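Local coordinates for proteasome accessory factor B/C (PafBC) (Paenarthrobacter aurescens, PDB 6SJ9), which acts as a transcriptional regulator of the bacterial DNA damage response and probably binds DNA through winged helix-turn-helix domains, at residues K30-S35 / R44-D49; P95-V100 / T462-G467; L101-Q106 / A438-L443; Q490-I495 / L525-L530; Q106-A111 / L433-A438. All coordinates share one frame; numbering follows the deposited sequence.

Interaction 1 closes first, a short loop between helices 24-31 and 39-55 near the N terminus. Helix 95-118 then supplies the first segment of interactions 2, 3 and 5, in that order. Their partners lie more than 300 residues later, on helices 427-441 and 457-469. Interaction 5 is nested inside the loop closed by interaction 3, and interaction 3 inside that of interaction 2. Interactions 3 and 5 share Q106 and A438. Interaction 4 follows in series and joins a helix to the sheet of the second WYL domain. L530 of its strand touches T435 of interaction 5 and M439 of interaction 3. Interaction 1 touches none of the others.

Interaction 1 (K30-S35 / R44-D49); sequences KVYHDS and RMFERD
D49 OD2 is held by two groups. Y32 OH donates a hydrogen bond to it at 2.5 Å, and R7 of helix 2-17 makes a salt bridge to the same oxygen. The hydroxyl uses the anti lone pair of OD2, the one turned away from OD1. The tyrosine ring and the carboxylate are nearly coplanar, with planes 23° apart. The nearby arginine probably keeps D49 ionised. Y32 reaches across because CG is anti to its own carbonyl carbon (chi1 -61°).

The two segments come from helices 24-31 and 39-55. Together with helix 2-17, which also touches Y32, they are consistent with an N-terminal helix-turn-helix of the winged type. F46 crosses the tyrosine at about a right angle. Its CD1 lies 3.8 Å from Y32 CE1, and its ring edge meets the phenol end. The two ring planes stand 79° apart, in an oblique pair. M45, present as selenomethionine, runs antiparallel alongside Y32. Its SE sits at the edge of the tyrosine ring, 4.9 Å from the centroid, in a Met-aromatic contact. F42 meets the Y32 ring edge-to-face.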
# COMPACT_ATOMS: atom_id res chain seq x y z
N LYS A 30 -33.18 13.31 10.11
CA LYS A 30 -31.98 12.50 10.29
C LYS A 30 -30.77 13.07 9.55
O LYS A 30 -29.65 13.01 10.07
CB LYS A 30 -32.23 11.06 9.84
CG LYS A 30 -33.07 10.24 10.78
CD LYS A 30 -33.20 8.83 10.25
CE LYS A 30 -31.84 8.24 9.91
NZ LYS A 30 -31.96 6.84 9.44
N VAL A 31 -30.98 13.59 8.35
CA VAL A 31 -29.89 14.00 7.48
C VAL A 31 -29.84 15.51 7.30
O VAL A 31 -28.76 16.10 7.32
CB VAL A 31 -30.00 13.29 6.11
CG1 VAL A 31 -28.76 13.56 5.25
CG2 VAL A 31 -30.22 11.79 6.31
N TYR A 32 -31.00 16.13 7.11
CA TYR A 32 -31.11 17.54 6.75
C TYR A 32 -31.49 18.42 7.94
O TYR A 32 -32.26 19.39 7.79
CB TYR A 32 -32.12 17.71 5.62
CG TYR A 32 -31.77 16.99 4.33
CD1 TYR A 32 -32.05 15.63 4.16
CD2 TYR A 32 -31.19 17.68 3.27
CE1 TYR A 32 -31.74 14.99 2.98
CE2 TYR A 32 -30.88 17.03 2.09
CZ TYR A 32 -31.16 15.69 1.95
OH TYR A 32 -30.85 15.06 0.77
N HIS A 33 -31.02 18.07 9.14
CA HIS A 33 -31.23 18.94 10.29
C HIS A 33 -30.57 20.29 10.06
O HIS A 33 -31.07 21.32 10.55
CB HIS A 33 -30.70 18.29 11.57
CG HIS A 33 -29.39 17.56 11.40
ND1 HIS A 33 -28.28 18.15 10.82
CD2 HIS A 33 -29.01 16.31 11.76
CE1 HIS A 33 -27.28 17.28 10.82
NE2 HIS A 33 -27.70 16.16 11.38
N ASP A 34 -29.45 20.32 9.32
CA ASP A 34 -28.72 21.56 9.09
C ASP A 34 -29.58 22.58 8.36
O ASP A 34 -29.51 23.78 8.64
CB ASP A 34 -27.45 21.25 8.30
CG ASP A 34 -26.43 22.37 8.35
OD1 ASP A 34 -26.73 23.45 8.89
OD2 ASP A 34 -25.31 22.16 7.83
N SER A 35 -30.40 22.13 7.41
CA SER A 35 -31.24 23.04 6.63
C SER A 35 -32.26 23.71 7.54
O SER A 35 -33.17 23.05 8.06
CB SER A 35 -31.91 22.31 5.48
OG SER A 35 -30.95 21.60 4.73
N ARG A 44 -36.06 20.67 -2.71
CA ARG A 44 -35.24 20.65 -3.92
C ARG A 44 -33.82 20.17 -3.64
O ARG A 44 -33.22 19.47 -4.46
CB ARG A 44 -35.24 22.01 -4.64
CG ARG A 44 -35.48 23.28 -3.84
CD ARG A 44 -35.51 24.47 -4.85
NE ARG A 44 -35.52 25.77 -4.18
CZ ARG A 44 -36.62 26.48 -3.94
NH1 ARG A 44 -37.81 26.03 -4.32
NH2 ARG A 44 -36.52 27.64 -3.32
N MSE A 45 -33.25 20.53 -2.49
CA MSE A 45 -31.92 20.04 -2.16
C MSE A 45 -31.92 18.51 -1.98
O MSE A 45 -30.94 17.83 -2.27
CB MSE A 45 -31.40 20.72 -0.90
CG MSE A 45 -29.95 20.40 -0.53
SE MSE A 45 -29.70 20.60 1.41
CE MSE A 45 -30.96 22.09 1.70
N PHE A 46 -33.04 17.98 -1.49
CA PHE A 46 -33.24 16.54 -1.45
C PHE A 46 -33.27 15.96 -2.85
O PHE A 46 -32.58 14.97 -3.14
CB PHE A 46 -34.53 16.23 -0.70
CG PHE A 46 -34.83 14.77 -0.60
CD1 PHE A 46 -33.98 13.91 0.09
CD2 PHE A 46 -35.98 14.25 -1.17
CE1 PHE A 46 -34.27 12.56 0.19
CE2 PHE A 46 -36.28 12.90 -1.07
CZ PHE A 46 -35.42 12.06 -0.39
N GLU A 47 -34.05 16.57 -3.75
CA GLU A 47 -34.11 16.13 -5.14
C GLU A 47 -32.74 16.19 -5.80
O GLU A 47 -32.38 15.31 -6.58
CB GLU A 47 -35.09 16.99 -5.94
CG GLU A 47 -36.58 16.80 -5.62
CD GLU A 47 -37.12 15.39 -5.89
OE1 GLU A 47 -37.94 14.91 -5.08
OE2 GLU A 47 -36.72 14.76 -6.89
N ARG A 48 -31.94 17.23 -5.49
CA ARG A 48 -30.58 17.31 -6.04
C ARG A 48 -29.68 16.20 -5.50
O ARG A 48 -28.86 15.63 -6.25
CB ARG A 48 -29.95 18.66 -5.71
CG ARG A 48 -30.52 19.85 -6.45
CD ARG A 48 -29.51 21.00 -6.40
NE ARG A 48 -29.19 21.39 -5.03
CZ ARG A 48 -29.91 22.27 -4.33
NH1 ARG A 48 -30.97 22.84 -4.88
NH2 ARG A 48 -29.56 22.58 -3.09
N ASP A 49 -29.84 15.85 -4.22
CA ASP A 49 -29.01 14.79 -3.67
C ASP A 49 -29.38 13.45 -4.27
O ASP A 49 -28.49 12.65 -4.59
CB ASP A 49 -29.17 14.76 -2.17
CG ASP A 49 -28.54 15.95 -1.49
OD1 ASP A 49 -27.69 16.64 -2.10
OD2 ASP A 49 -28.90 16.19 -0.33

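Interaction 2 (P95-V100 / T462-G467); sequences PAESTV and TIKLTG
K464 NZ and the carboxylate of E97 form a salt bridge. NZ lies 2.8 Å from E97 OE1 and takes the syn lone pair of that oxygen, on the side of OE2. A second bond, from K464 NZ to E97 OE2, is weak at 3.1 Å. The ammonium group therefore faces both oxygens but leans to one. The side chains cross at about a right angle. The methylene K464 CE comes within 3.4 Å of E97 OE2.

Both chains are extended beyond CG, and each starts with CG anti to its own carbonyl carbon (chi1 -67° for E97, -63° for K464). This lets them span segments whose nearest CA atoms, E97 CA and T462 CA, are 9.0 Å apart. The polar ends have further partners. The backbone N of T94 bonds to E97 OE1, and S460 OG bonds to E97 OE2. K464 NZ also donates to S92 O. Replacing E97 by an alanine would probably leave the K464 ammonium without its counter-charge and cost T94 N and S460 OG their carboxylate partner.

E97 stands in the first turn of helix 95-118, where the helix dipole is likely to suit a negative charge. S92 lies on strand 90-93, which leads into that helix, so K464 ties helix 457-469 to both. Helix 2-17 packs on helix 457-469 at I463 and T466, while helix 346-360 packs on helix 95-118 at A96 and T99.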
# COMPACT_ATOMS: atom_id res chain seq x y z
N PRO A 95 -10.61 4.39 -14.00
CA PRO A 95 -9.18 4.30 -13.72
C PRO A 95 -8.68 5.32 -12.71
O PRO A 95 -7.92 4.94 -11.81
CB PRO A 95 -8.55 4.50 -15.11
CG PRO A 95 -9.66 3.96 -16.11
CD PRO A 95 -10.94 4.43 -15.45
N ALA A 96 -9.14 6.56 -12.77
CA ALA A 96 -8.75 7.53 -11.76
C ALA A 96 -9.13 7.03 -10.37
O ALA A 96 -8.28 6.93 -9.48
CB ALA A 96 -9.37 8.90 -12.05
N GLU A 97 -10.41 6.66 -10.17
CA GLU A 97 -10.86 6.15 -8.88
C GLU A 97 -10.03 4.96 -8.40
O GLU A 97 -9.75 4.83 -7.21
CB GLU A 97 -12.32 5.73 -8.95
CG GLU A 97 -13.23 6.87 -9.14
CD GLU A 97 -14.69 6.42 -9.42
OE1 GLU A 97 -14.89 5.28 -9.85
OE2 GLU A 97 -15.59 7.25 -9.20
N SER A 98 -9.72 4.03 -9.31
CA SER A 98 -8.94 2.87 -8.96
C SER A 98 -7.53 3.23 -8.54
O SER A 98 -6.97 2.56 -7.66
CB SER A 98 -8.88 1.92 -10.16
OG SER A 98 -10.20 1.62 -10.62
N THR A 99 -6.95 4.27 -9.16
CA THR A 99 -5.59 4.65 -8.78
C THR A 99 -5.57 5.31 -7.40
O THR A 99 -4.73 4.97 -6.57
CB THR A 99 -4.99 5.60 -9.82
OG1 THR A 99 -5.13 5.02 -11.12
CG2 THR A 99 -3.51 5.86 -9.53
N VAL A 100 -6.54 6.18 -7.11
CA VAL A 100 -6.66 6.76 -5.78
C VAL A 100 -6.81 5.66 -4.75
O VAL A 100 -6.14 5.62 -3.71
CB VAL A 100 -7.86 7.70 -5.71
CG1 VAL A 100 -8.08 8.13 -4.20
CG2 VAL A 100 -7.66 8.86 -6.61
N THR A 462 -14.74 7.54 -2.54
CA THR A 462 -15.13 7.49 -1.12
C THR A 462 -16.62 7.18 -0.96
O THR A 462 -16.99 6.31 -0.17
CB THR A 462 -14.78 8.82 -0.45
OG1 THR A 462 -13.36 8.98 -0.52
CG2 THR A 462 -15.28 8.88 1.05
N ILE A 463 -17.46 7.83 -1.75
CA ILE A 463 -18.90 7.58 -1.72
C ILE A 463 -19.18 6.13 -2.13
O ILE A 463 -19.95 5.42 -1.48
CB ILE A 463 -19.62 8.60 -2.62
CG1 ILE A 463 -19.36 10.00 -2.06
CG2 ILE A 463 -21.13 8.39 -2.70
CD1 ILE A 463 -19.91 11.15 -2.93
N LYS A 464 -18.57 5.67 -3.23
CA LYS A 464 -18.83 4.31 -3.69
C LYS A 464 -18.40 3.27 -2.67
O LYS A 464 -19.15 2.34 -2.35
CB LYS A 464 -18.13 4.06 -5.02
CG LYS A 464 -18.64 4.94 -6.13
CD LYS A 464 -17.84 4.72 -7.41
CE LYS A 464 -18.44 5.50 -8.60
NZ LYS A 464 -17.67 5.10 -9.80
N LEU A 465 -17.22 3.44 -2.07
CA LEU A 465 -16.78 2.47 -1.07
C LEU A 465 -17.61 2.55 0.20
O LEU A 465 -17.73 1.56 0.92
CB LEU A 465 -15.31 2.65 -0.73
CG LEU A 465 -14.29 1.88 -1.58
CD1 LEU A 465 -14.28 0.45 -1.15
CD2 LEU A 465 -14.72 1.94 -3.02
N THR A 466 -18.17 3.74 0.50
CA THR A 466 -19.08 3.88 1.63
C THR A 466 -20.30 2.98 1.46
O THR A 466 -20.76 2.34 2.41
CB THR A 466 -19.53 5.33 1.79
OG1 THR A 466 -18.41 6.16 2.13
CG2 THR A 466 -20.61 5.50 2.88
N GLY A 467 -20.84 2.91 0.24
CA GLY A 467 -21.95 2.02 -0.02
C GLY A 467 -21.57 0.57 0.14
O GLY A 467 -22.40 -0.26 0.51

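Interaction 3 (L101-Q106 / A438-L443); sequences LLLAAQ and AMLGDL
L440 meets L103 and A104 in a helix-to-helix contact between helix 95-118 and the last turn of helix 427-441, the latter part of the PafC helix-turn-helix domain. The tight part is small and wholly apolar. L440 points at the other helix and divides its two methyl groups. CD2 packs on L103, 3.8 Å from L103 CD2. CD1 turns to A104 and lies 4.0 Å from A104 CB. The leucines cross obliquely. In L103, CG stands anti to the backbone N (chi1 -176°), which swings CD2 to the L440 branch. Cutting L440 back to an alanine would probably open a gap between helix 427-441 and the L103-A104 face.

The other side is more open. G441, next in the chain, is exposed to solvent. D442 is partly exposed and makes a salt bridge with R577. Separately, L103 and L443 both touch L349 of helix 346-360, a third helix beside the contact. L443 also touches L353 there. On the tight side, L440 CD1 comes down on the backbone itself, 3.8 Å from A104 N.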
# COMPACT_ATOMS: atom_id res chain seq x y z
N LEU A 101 -7.68 4.71 -5.06
CA LEU A 101 -7.94 3.59 -4.17
C LEU A 101 -6.67 2.82 -3.86
O LEU A 101 -6.55 2.20 -2.81
CB LEU A 101 -8.99 2.70 -4.80
CG LEU A 101 -9.69 1.79 -3.84
CD1 LEU A 101 -10.40 2.65 -2.86
CD2 LEU A 101 -10.61 0.98 -4.64
N LEU A 102 -5.74 2.80 -4.82
CA LEU A 102 -4.47 2.12 -4.66
C LEU A 102 -3.59 2.79 -3.61
O LEU A 102 -2.97 2.12 -2.78
CB LEU A 102 -3.77 2.13 -6.00
CG LEU A 102 -2.38 1.55 -6.15
CD1 LEU A 102 -2.31 0.25 -5.38
CD2 LEU A 102 -2.19 1.29 -7.68
N LEU A 103 -3.59 4.11 -3.59
CA LEU A 103 -2.82 4.82 -2.57
C LEU A 103 -3.48 4.60 -1.22
O LEU A 103 -2.79 4.38 -0.22
CB LEU A 103 -2.74 6.32 -2.95
CG LEU A 103 -1.90 7.17 -2.05
CD1 LEU A 103 -0.55 6.57 -1.86
CD2 LEU A 103 -1.84 8.63 -2.61
N ALA A 104 -4.81 4.61 -1.19
CA ALA A 104 -5.53 4.39 0.06
C ALA A 104 -5.19 3.02 0.65
O ALA A 104 -5.05 2.88 1.86
CB ALA A 104 -7.04 4.49 -0.21
N ALA A 105 -5.11 2.00 -0.18
CA ALA A 105 -4.80 0.66 0.34
C ALA A 105 -3.42 0.62 0.92
O ALA A 105 -3.18 -0.09 1.91
CB ALA A 105 -4.94 -0.38 -0.81
N GLN A 106 -2.49 1.42 0.36
CA GLN A 106 -1.18 1.48 0.95
C GLN A 106 -1.22 2.14 2.31
O GLN A 106 -0.46 1.75 3.23
CB GLN A 106 -0.21 2.24 0.04
CG GLN A 106 0.14 1.52 -1.25
CD GLN A 106 1.25 2.27 -2.05
OE1 GLN A 106 2.39 2.45 -1.56
NE2 GLN A 106 0.93 2.67 -3.28
N ALA A 438 -10.00 8.15 4.07
CA ALA A 438 -10.27 9.27 4.97
C ALA A 438 -8.99 10.01 5.34
O ALA A 438 -9.01 11.24 5.52
CB ALA A 438 -11.06 8.80 6.19
N MSE A 439 -7.87 9.30 5.45
CA MSE A 439 -6.60 10.00 5.66
C MSE A 439 -6.29 10.86 4.42
O MSE A 439 -5.92 12.04 4.54
CB MSE A 439 -5.50 9.01 5.94
CG MSE A 439 -5.58 8.27 7.27
SE MSE A 439 -5.42 9.57 8.78
CE MSE A 439 -3.54 9.52 9.16
N LEU A 440 -6.43 10.28 3.21
CA LEU A 440 -6.24 11.08 1.99
C LEU A 440 -7.17 12.28 1.97
O LEU A 440 -6.78 13.37 1.54
CB LEU A 440 -6.45 10.23 0.73
CG LEU A 440 -5.39 9.15 0.50
CD1 LEU A 440 -5.72 8.28 -0.74
CD2 LEU A 440 -4.00 9.83 0.32
N GLY A 441 -8.41 12.10 2.44
CA GLY A 441 -9.37 13.18 2.47
C GLY A 441 -9.07 14.24 3.51
O GLY A 441 -9.59 15.36 3.41
N ASP A 442 -8.23 13.93 4.48
CA ASP A 442 -7.87 14.91 5.49
C ASP A 442 -6.61 15.74 5.14
O ASP A 442 -6.21 16.58 5.93
CB ASP A 442 -7.72 14.18 6.83
CG ASP A 442 -7.78 15.12 8.02
OD1 ASP A 442 -8.70 15.96 8.01
OD2 ASP A 442 -6.95 15.00 8.96
N LEU A 443 -5.98 15.52 3.99
CA LEU A 443 -4.80 16.29 3.58
C LEU A 443 -5.15 17.77 3.39
O LEU A 443 -6.30 18.10 3.06
CB LEU A 443 -4.23 15.76 2.27
CG LEU A 443 -3.58 14.41 2.34
CD1 LEU A 443 -3.47 13.87 0.91
CD2 LEU A 443 -2.22 14.59 3.03

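Interaction 4 (Q490-I495 / L525-L530); sequences QAFAAI and LRLYSL
In both F492 and L527, CG is anti to the backbone N, with chi1 -177° and -166°. These torsions carry the phenyl ring off its helix toward the strand and bring the leucine branch against it. L527 CD2 then rests over one face of the F492 ring. It is 3.8 Å from the centroid and only 15° off the ring normal, so this is a CH-pi contact. The closest ring atom is F492 CE2, 3.7 Å from L527 CD2.

I495, one turn further along the helix, presents its CG2 branch. That methyl lies 3.9 Å from L527 CD2 and 4.0 Å from L527 CD1. L527 is thus received by a ring and a methyl together.

Helix 489-501 here lies against strand 517-530 of the five-stranded antiparallel sheet. This helix-on-sheet arrangement is consistent with the Sm-like fold of a WYL domain. F536 of the neighbouring strand touches both I495 and L527, while W534 meets the F492 ring edge-to-face. R526 and Y528, the strand neighbours of L527, start out away from the helix. A classic beta bulge at L525 and R526, opposite E537, comes just before L527.

No hydrogen bond or charge joins the two segments. Their cohesion rests on dispersion and the hydrophobic effect, with the CH-pi contact as its one directional element.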
# COMPACT_ATOMS: atom_id res chain seq x y z
N GLN A 490 -9.36 11.44 29.92
CA GLN A 490 -8.58 12.48 30.56
C GLN A 490 -7.44 12.94 29.65
O GLN A 490 -7.20 14.14 29.49
CB GLN A 490 -8.00 11.96 31.89
CG GLN A 490 -7.04 12.92 32.56
CD GLN A 490 -6.68 12.51 33.99
OE1 GLN A 490 -7.51 11.97 34.73
NE2 GLN A 490 -5.46 12.84 34.41
N ALA A 491 -6.73 12.00 29.06
CA ALA A 491 -5.66 12.39 28.14
C ALA A 491 -6.23 13.05 26.87
O ALA A 491 -5.65 14.01 26.33
CB ALA A 491 -4.80 11.17 27.83
N PHE A 492 -7.38 12.55 26.39
CA PHE A 492 -8.02 13.15 25.21
C PHE A 492 -8.36 14.63 25.47
O PHE A 492 -8.06 15.49 24.64
CB PHE A 492 -9.27 12.35 24.83
CG PHE A 492 -9.96 12.82 23.59
CD1 PHE A 492 -10.81 13.92 23.62
CD2 PHE A 492 -9.78 12.15 22.40
CE1 PHE A 492 -11.47 14.36 22.44
CE2 PHE A 492 -10.42 12.57 21.23
CZ PHE A 492 -11.28 13.67 21.25
N ALA A 493 -8.91 14.94 26.64
CA ALA A 493 -9.26 16.32 26.96
C ALA A 493 -8.01 17.19 27.17
O ALA A 493 -7.98 18.36 26.75
CB ALA A 493 -10.14 16.34 28.22
N ALA A 494 -6.97 16.65 27.79
CA ALA A 494 -5.77 17.48 27.98
C ALA A 494 -5.08 17.79 26.64
O ALA A 494 -4.67 18.93 26.39
CB ALA A 494 -4.81 16.78 28.95
N ILE A 495 -5.02 16.81 25.74
CA ILE A 495 -4.47 17.08 24.41
C ILE A 495 -5.33 18.08 23.67
O ILE A 495 -4.82 19.01 23.03
CB ILE A 495 -4.34 15.76 23.62
CG1 ILE A 495 -3.24 14.90 24.26
CG2 ILE A 495 -4.05 16.05 22.13
CD1 ILE A 495 -3.12 13.54 23.70
N LEU A 525 -0.10 18.56 18.22
CA LEU A 525 -0.53 19.12 16.94
C LEU A 525 -1.92 18.69 16.51
O LEU A 525 -2.75 19.56 16.20
CB LEU A 525 0.48 18.71 15.84
CG LEU A 525 1.93 19.20 16.10
CD1 LEU A 525 2.92 18.74 15.04
CD2 LEU A 525 2.01 20.75 16.19
N ARG A 526 -2.19 17.39 16.45
CA ARG A 526 -3.45 16.85 15.94
C ARG A 526 -3.82 15.60 16.71
O ARG A 526 -2.97 14.75 16.97
CB ARG A 526 -3.36 16.46 14.46
CG ARG A 526 -3.45 17.67 13.56
CD ARG A 526 -3.51 17.22 12.10
NE ARG A 526 -2.18 16.73 11.68
CZ ARG A 526 -1.90 16.42 10.43
NH1 ARG A 526 -2.86 16.55 9.48
NH2 ARG A 526 -0.68 16.03 10.12
N LEU A 527 -5.09 15.47 17.00
CA LEU A 527 -5.69 14.29 17.58
C LEU A 527 -6.59 13.66 16.51
O LEU A 527 -7.43 14.35 15.93
CB LEU A 527 -6.46 14.73 18.80
CG LEU A 527 -7.00 13.84 19.89
CD1 LEU A 527 -5.93 12.93 20.40
CD2 LEU A 527 -7.51 14.82 20.96
N TYR A 528 -6.37 12.39 16.19
CA TYR A 528 -7.09 11.73 15.09
C TYR A 528 -7.22 10.26 15.42
O TYR A 528 -6.44 9.71 16.22
CB TYR A 528 -6.37 11.94 13.73
CG TYR A 528 -4.98 11.35 13.74
CD1 TYR A 528 -3.93 12.03 14.36
CD2 TYR A 528 -4.72 10.11 13.19
CE1 TYR A 528 -2.64 11.46 14.39
CE2 TYR A 528 -3.48 9.56 13.20
CZ TYR A 528 -2.42 10.24 13.81
OH TYR A 528 -1.15 9.65 13.82
N SER A 529 -8.27 9.62 14.86
CA SER A 529 -8.48 8.19 15.05
C SER A 529 -8.38 7.43 13.73
O SER A 529 -8.72 7.96 12.67
CB SER A 529 -9.83 7.92 15.70
OG SER A 529 -10.82 8.65 15.01
N LEU A 530 -8.00 6.17 13.84
CA LEU A 530 -7.89 5.25 12.72
C LEU A 530 -8.16 3.85 13.23
O LEU A 530 -7.56 3.45 14.23
CB LEU A 530 -6.49 5.21 12.10
CG LEU A 530 -5.98 6.40 11.36
CD1 LEU A 530 -4.58 6.08 10.93
CD2 LEU A 530 -6.91 6.59 10.20

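Interaction 5 (Q106-A111 / L433-A438); sequences QLWERA and LLTGLA
W108 and G436 bring the two backbones together, with CA atoms 4.9 Å apart where the segment axes pass at 7.8 Å and cross at 104°. G436 has no side chain, and its CA lies 4.4 Å from W108 N. A CB at this position would lie only 3.7 Å from W108 N and 3.7 Å from L107 CB.

L107 and W108 fit around this point. L107 reaches along the glycine, and its CD1 rests 3.8 Å from G436 O. The same leucine touches L440 and M439 further along helix 427-441. W108 has CG anti to its backbone N (chi1 159°), which carries the indole toward T435. There W108 CE3 is 3.9 Å from T435 CB, and T435 CG2 is a little farther from the same ring atom. The threonine comes at the indole obliquely. Its hydroxyl is used elsewhere: OG1 bonds to A431 O in its own helix.

No hydrogen bond crosses between the segments, and most of the touching residues are buried. This is a near-perpendicular helix crossing at a glycine. It joins helix 95-118 to helix 427-441, part of the PafC helix-turn-helix domain, close to the centre of the chain.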
# COMPACT_ATOMS: atom_id res chain seq x y z
N GLN A 106 -2.49 1.42 0.36
CA GLN A 106 -1.18 1.48 0.95
C GLN A 106 -1.22 2.14 2.31
O GLN A 106 -0.46 1.75 3.23
CB GLN A 106 -0.21 2.24 0.04
CG GLN A 106 0.14 1.52 -1.25
CD GLN A 106 1.25 2.27 -2.05
OE1 GLN A 106 2.39 2.45 -1.56
NE2 GLN A 106 0.93 2.67 -3.28
N LEU A 107 -2.05 3.18 2.46
CA LEU A 107 -2.10 3.79 3.80
C LEU A 107 -2.68 2.83 4.82
O LEU A 107 -2.21 2.77 5.95
CB LEU A 107 -2.92 5.08 3.77
CG LEU A 107 -2.38 6.19 2.84
CD1 LEU A 107 -3.09 7.46 3.19
CD2 LEU A 107 -0.80 6.42 2.91
N TRP A 108 -3.74 2.10 4.44
CA TRP A 108 -4.38 1.18 5.37
C TRP A 108 -3.37 0.16 5.87
O TRP A 108 -3.30 -0.15 7.07
CB TRP A 108 -5.55 0.45 4.67
CG TRP A 108 -5.86 -0.82 5.44
CD1 TRP A 108 -5.56 -2.09 5.08
CD2 TRP A 108 -6.52 -0.90 6.72
NE1 TRP A 108 -5.98 -2.96 6.05
CE2 TRP A 108 -6.58 -2.26 7.06
CE3 TRP A 108 -7.04 0.05 7.60
CZ2 TRP A 108 -7.14 -2.72 8.26
CZ3 TRP A 108 -7.63 -0.40 8.80
CH2 TRP A 108 -7.67 -1.79 9.12
N GLU A 109 -2.59 -0.39 4.94
CA GLU A 109 -1.61 -1.41 5.29
C GLU A 109 -0.64 -0.89 6.33
O GLU A 109 -0.38 -1.58 7.32
CB GLU A 109 -0.89 -1.87 4.01
CG GLU A 109 0.35 -2.69 4.26
CD GLU A 109 0.80 -3.44 3.01
OE1 GLU A 109 0.02 -4.22 2.42
OE2 GLU A 109 1.94 -3.21 2.60
N ARG A 110 -0.17 0.36 6.19
CA ARG A 110 0.72 0.89 7.24
C ARG A 110 -0.00 1.04 8.56
O ARG A 110 0.56 0.78 9.63
CB ARG A 110 1.35 2.24 6.83
CG ARG A 110 2.28 2.16 5.63
CD ARG A 110 3.05 3.41 5.47
NE ARG A 110 3.97 3.64 6.61
CZ ARG A 110 5.20 3.15 6.70
NH1 ARG A 110 5.69 2.38 5.73
NH2 ARG A 110 5.92 3.38 7.77
N ALA A 111 -1.26 1.47 8.51
CA ALA A 111 -2.00 1.59 9.77
C ALA A 111 -2.16 0.22 10.43
O ALA A 111 -2.10 0.08 11.66
CB ALA A 111 -3.38 2.22 9.49
N LEU A 433 -10.25 0.13 3.25
CA LEU A 433 -9.94 1.10 2.22
C LEU A 433 -10.48 2.50 2.58
O LEU A 433 -9.81 3.51 2.30
CB LEU A 433 -10.52 0.62 0.88
CG LEU A 433 -9.81 -0.61 0.26
CD1 LEU A 433 -10.69 -1.15 -0.82
CD2 LEU A 433 -8.51 -0.19 -0.31
N LEU A 434 -11.67 2.57 3.20
CA LEU A 434 -12.21 3.86 3.63
C LEU A 434 -11.32 4.53 4.64
O LEU A 434 -11.29 5.75 4.74
CB LEU A 434 -13.59 3.70 4.26
CG LEU A 434 -14.66 3.61 3.19
CD1 LEU A 434 -15.97 3.11 3.77
CD2 LEU A 434 -14.80 5.03 2.56
N THR A 435 -10.63 3.74 5.45
CA THR A 435 -9.70 4.36 6.37
C THR A 435 -8.58 5.06 5.63
O THR A 435 -8.20 6.18 5.99
CB THR A 435 -9.17 3.31 7.33
OG1 THR A 435 -10.31 2.80 8.03
CG2 THR A 435 -8.22 3.99 8.34
N GLY A 436 -8.03 4.41 4.59
CA GLY A 436 -6.98 5.06 3.80
C GLY A 436 -7.53 6.26 3.05
O GLY A 436 -6.87 7.30 2.96
N LEU A 437 -8.78 6.14 2.56
CA LEU A 437 -9.37 7.27 1.86
C LEU A 437 -9.64 8.43 2.82
O LEU A 437 -9.53 9.59 2.41
CB LEU A 437 -10.68 6.84 1.17
CG LEU A 437 -10.48 5.86 -0.01
CD1 LEU A 437 -11.81 5.26 -0.40
CD2 LEU A 437 -9.88 6.59 -1.23
N ALA A 438 -10.00 8.15 4.07
CA ALA A 438 -10.27 9.27 4.97
C ALA A 438 -8.99 10.01 5.34
O ALA A 438 -9.01 11.24 5.52
CB ALA A 438 -11.06 8.80 6.19